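Local atomic coordinates of beta-hexosaminidase LpqI (Mycobacterium tuberculosis H37Rv, PDB entry 6GFV), a protein that cleaves terminal beta-1,4-linked N-acetylglucosamine from peptidoglycan fragments as a family 3 glycoside hydrolase in mycobacterial cell-wall recycling. Residues 195-200 with 227-232; 282-287 with 309-314. All coordinates share one frame; numbering follows the deposited sequence.

Contact 1: 195-200 with 227-232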
loop_
_atom_site.group_PDB
_atom_site.type_symbol
_atom_site.label_atom_id
_atom_site.label_comp_id
_atom_site.label_asym_id
_atom_site.label_seq_id
_atom_site.Cartn_x
_atom_site.Cartn_y
_atom_site.Cartn_z
ATOM N N GLY A 195 -16.925 6.075 7.635
ATOM C CA GLY A 195 -17.082 5.910 9.069
ATOM C C GLY A 195 -16.180 4.887 9.731
ATOM O O GLY A 195 -15.479 4.140 9.052
ATOM N N GLY A 196 -16.210 4.861 11.065
ATOM C CA GLY A 196 -15.428 3.932 11.865
ATOM C C GLY A 196 -15.909 2.499 11.732
ATOM O O GLY A 196 -17.105 2.225 11.755
ATOM N N VAL A 197 -14.965 1.581 11.585
ATOM C CA VAL A 197 -15.271 0.181 11.355
ATOM C C VAL A 197 -14.563 -0.733 12.372
ATOM O O VAL A 197 -13.371 -0.571 12.645
ATOM C CB VAL A 197 -14.887 -0.214 9.911
ATOM C CG1 VAL A 197 -14.989 -1.699 9.702
ATOM C CG2 VAL A 197 -15.772 0.533 8.911
ATOM N N THR A 198 -15.312 -1.686 12.924
ATOM C CA THR A 198 -14.786 -2.661 13.873
ATOM C C THR A 198 -14.817 -4.084 13.303
ATOM O O THR A 198 -15.749 -4.454 12.593
ATOM C CB THR A 198 -15.591 -2.604 15.202
ATOM O OG1 THR A 198 -15.451 -1.311 15.793
ATOM C CG2 THR A 198 -15.142 -3.670 16.195
ATOM N N THR A 199 -13.793 -4.875 13.620
ATOM C CA THR A 199 -13.702 -6.292 13.241
ATOM C C THR A 199 -14.287 -7.238 14.312
ATOM O O THR A 199 -14.586 -6.801 15.407
ATOM C CB THR A 199 -12.234 -6.700 13.005
ATOM O OG1 THR A 199 -11.516 -6.678 14.245
ATOM C CG2 THR A 199 -11.553 -5.782 12.005
ATOM N N PRO A 200 -14.441 -8.536 13.989
ATOM C CA PRO A 200 -14.701 -9.545 15.028
ATOM C C PRO A 200 -13.529 -9.631 15.998
ATOM O O PRO A 200 -12.486 -9.082 15.686
ATOM C CB PRO A 200 -14.862 -10.843 14.228
ATOM C CG PRO A 200 -15.300 -10.384 12.853
ATOM C CD PRO A 200 -14.589 -9.090 12.628
ATOM N N GLY A 227 -5.562 -1.775 7.141
ATOM C CA GLY A 227 -6.809 -1.031 7.118
ATOM C C GLY A 227 -7.093 -0.171 8.345
ATOM O O GLY A 227 -6.409 -0.269 9.368
ATOM N N HIS A 228 -8.098 0.688 8.209
ATOM C CA HIS A 228 -8.551 1.576 9.258
ATOM C C HIS A 228 -9.553 0.830 10.133
ATOM O O HIS A 228 -10.739 1.192 10.177
ATOM C CB HIS A 228 -9.227 2.829 8.675
ATOM C CG HIS A 228 -8.392 3.603 7.705
ATOM N ND1 HIS A 228 -7.027 3.728 7.823
ATOM C CD2 HIS A 228 -8.742 4.325 6.610
ATOM C CE1 HIS A 228 -6.567 4.474 6.832
ATOM N NE2 HIS A 228 -7.588 4.852 6.084
ATOM N N LEU A 229 -9.077 -0.216 10.801
ATOM C CA LEU A 229 -9.936 -1.200 11.436
ATOM C C LEU A 229 -9.705 -1.308 12.945
ATOM O O LEU A 229 -8.596 -1.590 13.380
ATOM C CB LEU A 229 -9.709 -2.566 10.788
ATOM C CG LEU A 229 -10.031 -2.727 9.306
ATOM C CD1 LEU A 229 -9.473 -4.019 8.776
ATOM C CD2 LEU A 229 -11.533 -2.670 9.080
ATOM N N GLN A 230 -10.758 -1.080 13.723
ATOM C CA GLN A 230 -10.726 -1.276 15.166
ATOM C C GLN A 230 -10.887 -2.763 15.488
ATOM O O GLN A 230 -11.807 -3.420 15.022
ATOM C CB GLN A 230 -11.815 -0.436 15.839
ATOM C CG GLN A 230 -11.654 1.061 15.674
ATOM C CD GLN A 230 -12.903 1.828 16.055
ATOM O OE1 GLN A 230 -13.460 1.640 17.136
ATOM N NE2 GLN A 230 -13.368 2.679 15.157
ATOM N N VAL A 231 -9.966 -3.303 16.271
ATOM C CA VAL A 231 -9.935 -4.737 16.518
ATOM C C VAL A 231 -9.991 -5.056 18.017
ATOM O O VAL A 231 -9.048 -4.772 18.751
ATOM C CB VAL A 231 -8.670 -5.359 15.917
ATOM C CG1 VAL A 231 -8.664 -6.871 16.132
ATOM C CG2 VAL A 231 -8.527 -4.984 14.426
ATOM N N PRO A 232 -11.107 -5.643 18.472
ATOM C CA PRO A 232 -11.268 -6.009 19.889
ATOM C C PRO A 232 -10.212 -7.020 20.350
ATOM O O PRO A 232 -10.040 -8.067 19.738
ATOM C CB PRO A 232 -12.683 -6.605 19.941
ATOM C CG PRO A 232 -13.375 -6.049 18.697
ATOM C CD PRO A 232 -12.309 -5.946 17.676
HETATM O O HOH W 1 -12.213 2.387 12.278
HETATM O O HOH W 2 -14.752 -0.522 18.527
#
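V197 and Q230 are tied through their backbones: Q230 N donates to V197 O at 2.9 Å, with 166° at the hydrogen. One step on, T199 N donates to Q230 O at 2.8 Å. Both bonds use the backbone of Q230, the pattern of a short parallel bridge between T198 and Q230, which adds strand 197-198 to the end of barrel strand 223-230.

The tight part lies on the face of V197 and L229. Their side chains lie alongside each other with the same heading and touch CG1 to CD2 at 3.6 Å. Nearby, T199 CG2 reaches L229 CB. With chi1 at 68°, T199 OG1 sits between the backbone N and the carbonyl carbon; there it donates to P200 O at 3.0 Å while packing against V231 CG1 and CG2. Helix 202-206 adds L205 against T199 and V231.

On the other face, Q230 CB still packs 3.7 Å from T198 OG1, and T198 CG2 meets P232 CG at 3.9 Å; the polar tips are bridged by water. Water 2 bonds to T198 OG1 and donates to Q230 OE1. Water 1 accepts from V197 N and Q230 NE2 and donates to H228 O.

H228 is the centre of an inverse gamma turn, and its ring nitrogens bond to S241 OG and D269 O, beside the probable nucleophile D268. Backbone bonds thus join the strands edge to edge and hydrocarbon packs one face, so the direct hold does not depend on the Q230 side-chain amide, which reaches 195-200 through water.

Contact 2: 282-287 with 309-314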
loop_
_atom_site.group_PDB
_atom_site.type_symbol
_atom_site.label_atom_id
_atom_site.label_comp_id
_atom_site.label_asym_id
_atom_site.label_seq_id
_atom_site.Cartn_x
_atom_site.Cartn_y
_atom_site.Cartn_z
ATOM N N VAL A 282 -4.636 15.692 8.291
ATOM C CA VAL A 282 -3.692 14.859 7.543
ATOM C C VAL A 282 -2.305 14.764 8.178
ATOM O O VAL A 282 -1.781 13.663 8.335
ATOM C CB VAL A 282 -3.533 15.326 6.083
ATOM C CG1 VAL A 282 -2.396 14.556 5.403
ATOM C CG2 VAL A 282 -4.821 15.090 5.324
ATOM N N SER A 283 -1.706 15.883 8.565
ATOM C CA SER A 283 -0.355 15.794 9.123
ATOM C C SER A 283 -0.284 15.031 10.466
ATOM O O SER A 283 0.752 14.444 10.798
ATOM C CB SER A 283 0.251 17.190 9.270
ATOM O OG SER A 283 -0.473 17.967 10.192
ATOM N N GLU A 284 -1.375 15.025 11.228
ATOM C CA GLU A 284 -1.418 14.252 12.467
ATOM C C GLU A 284 -1.598 12.764 12.173
ATOM O O GLU A 284 -1.078 11.905 12.895
ATOM C CB GLU A 284 -2.539 14.739 13.387
ATOM C CG GLU A 284 -2.340 16.166 13.920
ATOM C CD GLU A 284 -1.078 16.349 14.770
ATOM O OE1 GLU A 284 -0.632 15.383 15.427
ATOM O OE2 GLU A 284 -0.535 17.476 14.792
ATOM N N ALA A 285 -2.341 12.457 11.120
ATOM C CA ALA A 285 -2.552 11.070 10.742
ATOM C C ALA A 285 -1.249 10.446 10.240
ATOM O O ALA A 285 -0.932 9.309 10.576
ATOM C CB ALA A 285 -3.639 10.960 9.703
ATOM N N VAL A 286 -0.496 11.207 9.448
ATOM C CA VAL A 286 0.771 10.736 8.919
ATOM C C VAL A 286 1.739 10.436 10.061
ATOM O O VAL A 286 2.375 9.383 10.072
ATOM C CB VAL A 286 1.397 11.763 7.933
ATOM C CG1 VAL A 286 2.855 11.423 7.645
ATOM C CG2 VAL A 286 0.601 11.812 6.651
ATOM N N LEU A 287 1.838 11.352 11.022
ATOM C CA LEU A 287 2.685 11.147 12.196
ATOM C C LEU A 287 2.312 9.855 12.944
ATOM O O LEU A 287 3.172 9.083 13.302
ATOM C CB LEU A 287 2.601 12.351 13.145
ATOM C CG LEU A 287 3.397 12.296 14.461
ATOM C CD1 LEU A 287 4.846 11.938 14.238
ATOM C CD2 LEU A 287 3.306 13.624 15.207
ATOM N N LEU A 309 5.455 17.625 6.190
ATOM C CA LEU A 309 6.897 17.559 6.390
ATOM C C LEU A 309 7.360 18.492 7.492
ATOM O O LEU A 309 8.327 18.209 8.178
ATOM C CB LEU A 309 7.658 17.897 5.106
ATOM C CG LEU A 309 7.658 16.927 3.930
ATOM C CD1 LEU A 309 8.267 17.589 2.696
ATOM C CD2 LEU A 309 8.398 15.640 4.281
ATOM N N ASP A 310 6.694 19.628 7.637
ATOM C CA ASP A 310 7.015 20.523 8.736
ATOM C C ASP A 310 6.706 19.849 10.063
ATOM O O ASP A 310 7.543 19.851 10.962
ATOM C CB ASP A 310 6.250 21.835 8.610
ATOM C CG ASP A 310 6.875 22.791 7.585
ATOM O OD1 ASP A 310 8.022 22.564 7.146
ATOM O OD2 ASP A 310 6.217 23.784 7.225
ATOM N N ARG A 311 5.512 19.265 10.176
ATOM C CA ARG A 311 5.080 18.582 11.400
ATOM C C ARG A 311 5.967 17.384 11.741
ATOM O O ARG A 311 6.287 17.146 12.910
ATOM C CB ARG A 311 3.627 18.132 11.270
ATOM C CG ARG A 311 3.081 17.399 12.486
ATOM C CD ARG A 311 2.955 18.343 13.666
ATOM N NE ARG A 311 2.456 17.687 14.867
ATOM C CZ ARG A 311 3.232 17.156 15.813
ATOM N NH1 ARG A 311 4.547 17.179 15.704
ATOM N NH2 ARG A 311 2.690 16.587 16.868
ATOM N N LEU A 312 6.373 16.631 10.729
ATOM C CA LEU A 312 7.266 15.498 10.950
ATOM C C LEU A 312 8.662 15.932 11.399
ATOM O O LEU A 312 9.290 15.252 12.203
ATOM C CB LEU A 312 7.374 14.639 9.693
ATOM C CG LEU A 312 6.117 13.874 9.291
ATOM C CD1 LEU A 312 6.353 13.079 8.008
ATOM C CD2 LEU A 312 5.650 12.954 10.397
ATOM N N GLU A 313 9.161 17.043 10.874
ATOM C CA GLU A 313 10.438 17.553 11.343
ATOM C C GLU A 313 10.315 18.008 12.797
ATOM O O GLU A 313 11.231 17.809 13.588
ATOM C CB GLU A 313 10.940 18.696 10.455
ATOM C CG GLU A 313 11.600 18.224 9.171
ATOM C CD GLU A 313 12.264 19.350 8.401
ATOM O OE1 GLU A 313 11.594 20.004 7.578
ATOM O OE2 GLU A 313 13.469 19.583 8.623
ATOM N N GLN A 314 9.179 18.602 13.152
ATOM C CA GLN A 314 8.908 18.951 14.549
ATOM C C GLN A 314 8.976 17.727 15.452
ATOM O O GLN A 314 9.591 17.767 16.511
ATOM C CB GLN A 314 7.539 19.600 14.701
ATOM C CG GLN A 314 7.411 20.962 14.071
ATOM C CD GLN A 314 5.982 21.455 14.077
ATOM O OE1 GLN A 314 5.142 20.944 14.818
ATOM N NE2 GLN A 314 5.698 22.457 13.254
#
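R311 reaches over to E284 and L287, joining two helices, 282-292 and 305-317, that pack beside the barrel of this TIM-barrel-clan domain. Their short segments approach to 9.3 Å between axes and cross at -46°. Strand 297-299 lies between them in the chain, and V286 also packs on its A297 and W299.

Of the residues here, R311 has the most surface buried. The helices lie close enough for its CB to rest on S283 CB at 4.0 Å. Beyond that, CG anti to the backbone N (chi1 180°) and a bend at chi2 bring the guanidinium to E284. R311 NE donates to E284 OE2 at 3.0 Å, with 167° at the hydrogen, in a salt bridge; OE2 lies close to the guanidinium plane and is met on its syn side, the two planes being 54° apart. NE and NH1 pair with different acids, E284 and E320, which fixes the guanidinium's rotation.

L312 and L287 carry the apolar half. Their side chains run antiparallel past each other, L312 CD2 lying 3.9 Å from L287 CA, while L312 CD1 meets V286 CG1 at 3.9 Å. L22 of helix 18-23 also packs on L312.

L287 serves both halves: CD1 faces L312, while CD2 sits over one face of the R311 guanidinium, 3.4 Å above its plane and offset toward the rim, with NH2 its nearest atom at 3.5 Å.

Contacts 1 and 2 belong to the same catalytic domain but occupy different parts of it, with centres 24 Å apart and nearest atoms about 8 Å apart without touching. They follow one another along the chain. Residues 227-232 include the end of barrel strand 223-230, near the reaction centre: the side chain of H228 is about 4 Å from that of D268, the probable nucleophile, and the side chain of L229 is about 5 Å from that of H181, a likely substrate-binding residue. Contact 2 is farther off, V286 lying about 12 Å from D268 between side chains. Thus 195-200 with 227-232 borders the active site, whereas 282-287 with 309-314 is helix packing outside it.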